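Local coordinates for flagellar motor switch protein FliG (PDB 3HJL) that probably forms part of the rotor-mounted switch complex at the base of the flagellar basal body, which governs the direction of flagellar rotation, at residues K260-M264 / L289-M294. Numbering follows the deposited sequence.
Sequences KNTLM and LFLEDM
Two helices of the all-helical C-terminal domain of FliG, 260-268 and 284-296, pack here through a Met-aromatic contact between Met264 and Phe290, flanked by a salt bridge from Lys260 to Asp293. Their short segments cross at -68° with 10.6 Å between axes, a separation spanned by the side chains of Lys260, Met264 and Phe290. The Phe290 ring reaches helix 260-268 because its CG is anti to the backbone N (chi1 -169°). Over one face lies Met264, whose CG forms a CH-pi contact 3.5 Å from the ring centroid, displaced toward the CZ rim. Its SD follows over the same face, 4.6 Å from that centroid, and then packs on Asp293 CB, while Met264 CE ends 3.1 Å from Asp293 O. Leu263 crosses the ring's outer end at about a right angle, its CG 3.9 Å from Phe290 CZ, and Met294 CG meets Met264 CG at 3.7 Å. Leu267, Leu279 and Met282 also touch Phe290, placing the ring in the hydrophobic core where helix 272-279 joins the pair. Alongside the ring, the extended Lys260 chain runs with its CG 4.0 Å from Phe290 CD2 and delivers NZ to Asp293 OD1 at 2.9 Å, nearly along the carboxylate C-O bond direction. Without the ring, as with an alanine here, Met264 CG and SD would probably lose the face they lie over, and a gap would open beside Leu263. Pairing the Lys260 ammonium with Asp293 at the partly exposed margin probably lowers the cost of placing a charge beside this apolar packing.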
ATOM      1  N   LYS A 260      22.287 -39.928   9.435  1.00 67.62           N
ATOM      2  CA  LYS A 260      21.337 -40.757  10.192  1.00 65.38           C
ATOM      3  C   LYS A 260      20.398 -39.920  11.063  1.00 63.11           C
ATOM      4  O   LYS A 260      19.187 -40.162  11.080  1.00 64.85           O
ATOM      5  CB  LYS A 260      22.093 -41.772  11.081  1.00 66.27           C
ATOM      6  CG  LYS A 260      21.176 -42.629  11.981  1.00 67.01           C
ATOM      7  CD  LYS A 260      21.931 -43.624  12.840  1.00 65.50           C
ATOM      8  CE  LYS A 260      20.972 -44.257  13.846  1.00 67.96           C
ATOM      9  NZ  LYS A 260      21.500 -45.493  14.460  1.00 64.05           N
ATOM     10  N   ASN A 261      20.965 -38.971  11.809  1.00 60.50           N
ATOM     11  CA  ASN A 261      20.183 -38.114  12.704  1.00 64.86           C
ATOM     12  C   ASN A 261      19.182 -37.261  11.919  1.00 65.57           C
ATOM     13  O   ASN A 261      18.028 -37.124  12.330  1.00 58.00           O
ATOM     14  CB  ASN A 261      21.091 -37.214  13.570  1.00 65.62           C
ATOM     15  CG  ASN A 261      22.025 -38.010  14.494  1.00 76.78           C
ATOM     16  OD1 ASN A 261      21.691 -39.105  14.957  1.00 80.38           O
ATOM     17  ND2 ASN A 261      23.200 -37.446  14.772  1.00 78.08           N
ATOM     18  N   THR A 262      19.622 -36.701  10.790  1.00 67.18           N
ATOM     19  CA  THR A 262      18.734 -35.922   9.909  1.00 63.75           C
ATOM     20  C   THR A 262      17.575 -36.774   9.397  1.00 58.54           C
ATOM     21  O   THR A 262      16.420 -36.344   9.449  1.00 62.94           O
ATOM     22  CB  THR A 262      19.498 -35.342   8.695  1.00 66.62           C
ATOM     23  OG1 THR A 262      20.592 -34.539   9.157  1.00 71.41           O
ATOM     24  CG2 THR A 262      18.574 -34.491   7.822  1.00 62.73           C
ATOM     25  N   LEU A 263      17.882 -37.989   8.936  1.00 59.52           N
ATOM     26  CA  LEU A 263      16.849 -38.914   8.437  1.00 59.36           C
ATOM     27  C   LEU A 263      15.885 -39.364   9.548  1.00 56.67           C
ATOM     28  O   LEU A 263      14.693 -39.474   9.317  1.00 63.79           O
ATOM     29  CB  LEU A 263      17.493 -40.144   7.776  1.00 56.31           C
ATOM     30  CG  LEU A 263      16.535 -41.086   7.034  1.00 58.91           C
ATOM     31  CD1 LEU A 263      15.894 -40.360   5.860  1.00 54.11           C
ATOM     32  CD2 LEU A 263      17.231 -42.358   6.569  1.00 49.41           C
ATOM     33  N   MET A 264      16.420 -39.683  10.722  1.00 59.08           N
ATOM     34  CA  MET A 264      15.593 -40.056  11.874  1.00 62.43           C
ATOM     35  C   MET A 264      14.577 -38.979  12.210  1.00 60.24           C
ATOM     36  O   MET A 264      13.388 -39.267  12.355  1.00 62.00           O
ATOM     37  CB  MET A 264      16.457 -40.298  13.119  1.00 68.22           C
ATOM     38  CG  MET A 264      17.042 -41.695  13.211  1.00 70.05           C
ATOM     39  SD  MET A 264      17.990 -42.057  14.699  1.00 75.96           S
ATOM     40  CE  MET A 264      17.183 -41.050  15.920  1.00 79.93           C
ATOM     41  N   LEU A 289      18.301 -50.742  15.073  1.00 50.45           N
ATOM     42  CA  LEU A 289      18.940 -49.670  15.856  1.00 52.36           C
ATOM     43  C   LEU A 289      18.379 -48.266  15.521  1.00 52.11           C
ATOM     44  O   LEU A 289      18.324 -47.393  16.392  1.00 62.62           O
ATOM     45  CB  LEU A 289      20.474 -49.705  15.662  1.00 51.88           C
ATOM     46  CG  LEU A 289      21.344 -48.658  16.381  1.00 54.10           C
ATOM     47  CD1 LEU A 289      21.120 -48.672  17.889  1.00 53.08           C
ATOM     48  CD2 LEU A 289      22.815 -48.885  16.076  1.00 52.30           C
ATOM     49  N   PHE A 290      17.973 -48.061  14.268  1.00 51.15           N
ATOM     50  CA  PHE A 290      17.417 -46.775  13.805  1.00 54.45           C
ATOM     51  C   PHE A 290      16.080 -46.467  14.488  1.00 55.68           C
ATOM     52  O   PHE A 290      15.856 -45.344  14.964  1.00 58.27           O
ATOM     53  CB  PHE A 290      17.226 -46.829  12.285  1.00 54.83           C
ATOM     54  CG  PHE A 290      16.903 -45.506  11.646  1.00 58.40           C
ATOM     55  CD1 PHE A 290      15.581 -45.123  11.432  1.00 59.71           C
ATOM     56  CD2 PHE A 290      17.920 -44.713  11.125  1.00 62.83           C
ATOM     57  CE1 PHE A 290      15.281 -43.941  10.780  1.00 54.22           C
ATOM     58  CE2 PHE A 290      17.627 -43.536  10.461  1.00 56.14           C
ATOM     59  CZ  PHE A 290      16.304 -43.148  10.295  1.00 56.75           C
ATOM     60  N   LEU A 291      15.194 -47.461  14.501  1.00 59.50           N
ATOM     61  CA  LEU A 291      13.898 -47.357  15.175  1.00 66.06           C
ATOM     62  C   LEU A 291      14.055 -47.133  16.676  1.00 68.40           C
ATOM     63  O   LEU A 291      13.293 -46.364  17.273  1.00 73.84           O
ATOM     64  CB  LEU A 291      13.067 -48.622  14.943  1.00 66.42           C
ATOM     65  CG  LEU A 291      12.561 -48.864  13.523  1.00 69.52           C
ATOM     66  CD1 LEU A 291      11.956 -50.253  13.405  1.00 66.88           C
ATOM     67  CD2 LEU A 291      11.541 -47.797  13.137  1.00 69.18           C
ATOM     68  N   GLU A 292      15.023 -47.824  17.279  1.00 65.60           N
ATOM     69  CA  GLU A 292      15.311 -47.682  18.708  1.00 63.31           C
ATOM     70  C   GLU A 292      15.841 -46.290  19.045  1.00 65.45           C
ATOM     71  O   GLU A 292      15.391 -45.665  20.013  1.00 68.22           O
ATOM     72  CB  GLU A 292      16.295 -48.755  19.168  1.00 62.75           C
ATOM     73  CG  GLU A 292      15.678 -50.148  19.231  1.00 64.38           C
ATOM     74  CD  GLU A 292      16.701 -51.255  19.448  1.00 66.05           C
ATOM     75  OE1 GLU A 292      17.890 -50.952  19.699  1.00 69.00           O
ATOM     76  OE2 GLU A 292      16.309 -52.437  19.369  1.00 69.08           O
ATOM     77  N   ASP A 293      16.780 -45.801  18.238  1.00 65.55           N
ATOM     78  CA  ASP A 293      17.296 -44.441  18.399  1.00 66.28           C
ATOM     79  C   ASP A 293      16.238 -43.365  18.086  1.00 70.10           C
ATOM     80  O   ASP A 293      16.329 -42.264  18.629  1.00 69.11           O
ATOM     81  CB  ASP A 293      18.546 -44.212  17.535  1.00 61.39           C
ATOM     82  CG  ASP A 293      19.751 -45.009  18.014  1.00 70.32           C
ATOM     83  OD1 ASP A 293      20.549 -45.421  17.146  1.00 75.09           O
ATOM     84  OD2 ASP A 293      19.910 -45.226  19.242  1.00 67.78           O
ATOM     85  N   MET A 294      15.273 -43.664  17.201  1.00 69.47           N
ATOM     86  CA  MET A 294      14.152 -42.735  16.915  1.00 69.89           C
ATOM     87  C   MET A 294      13.297 -42.451  18.156  1.00 69.33           C
ATOM     88  O   MET A 294      12.881 -41.313  18.362  1.00 76.16           O
ATOM     89  CB  MET A 294      13.245 -43.231  15.763  1.00 71.63           C
ATOM     90  CG  MET A 294      13.659 -42.764  14.356  1.00 74.41           C
ATOM     91  SD  MET A 294      12.291 -42.740  13.156  1.00 73.09           S
ATOM     92  CE  MET A 294      11.923 -44.480  13.055  1.00 74.42           C
TER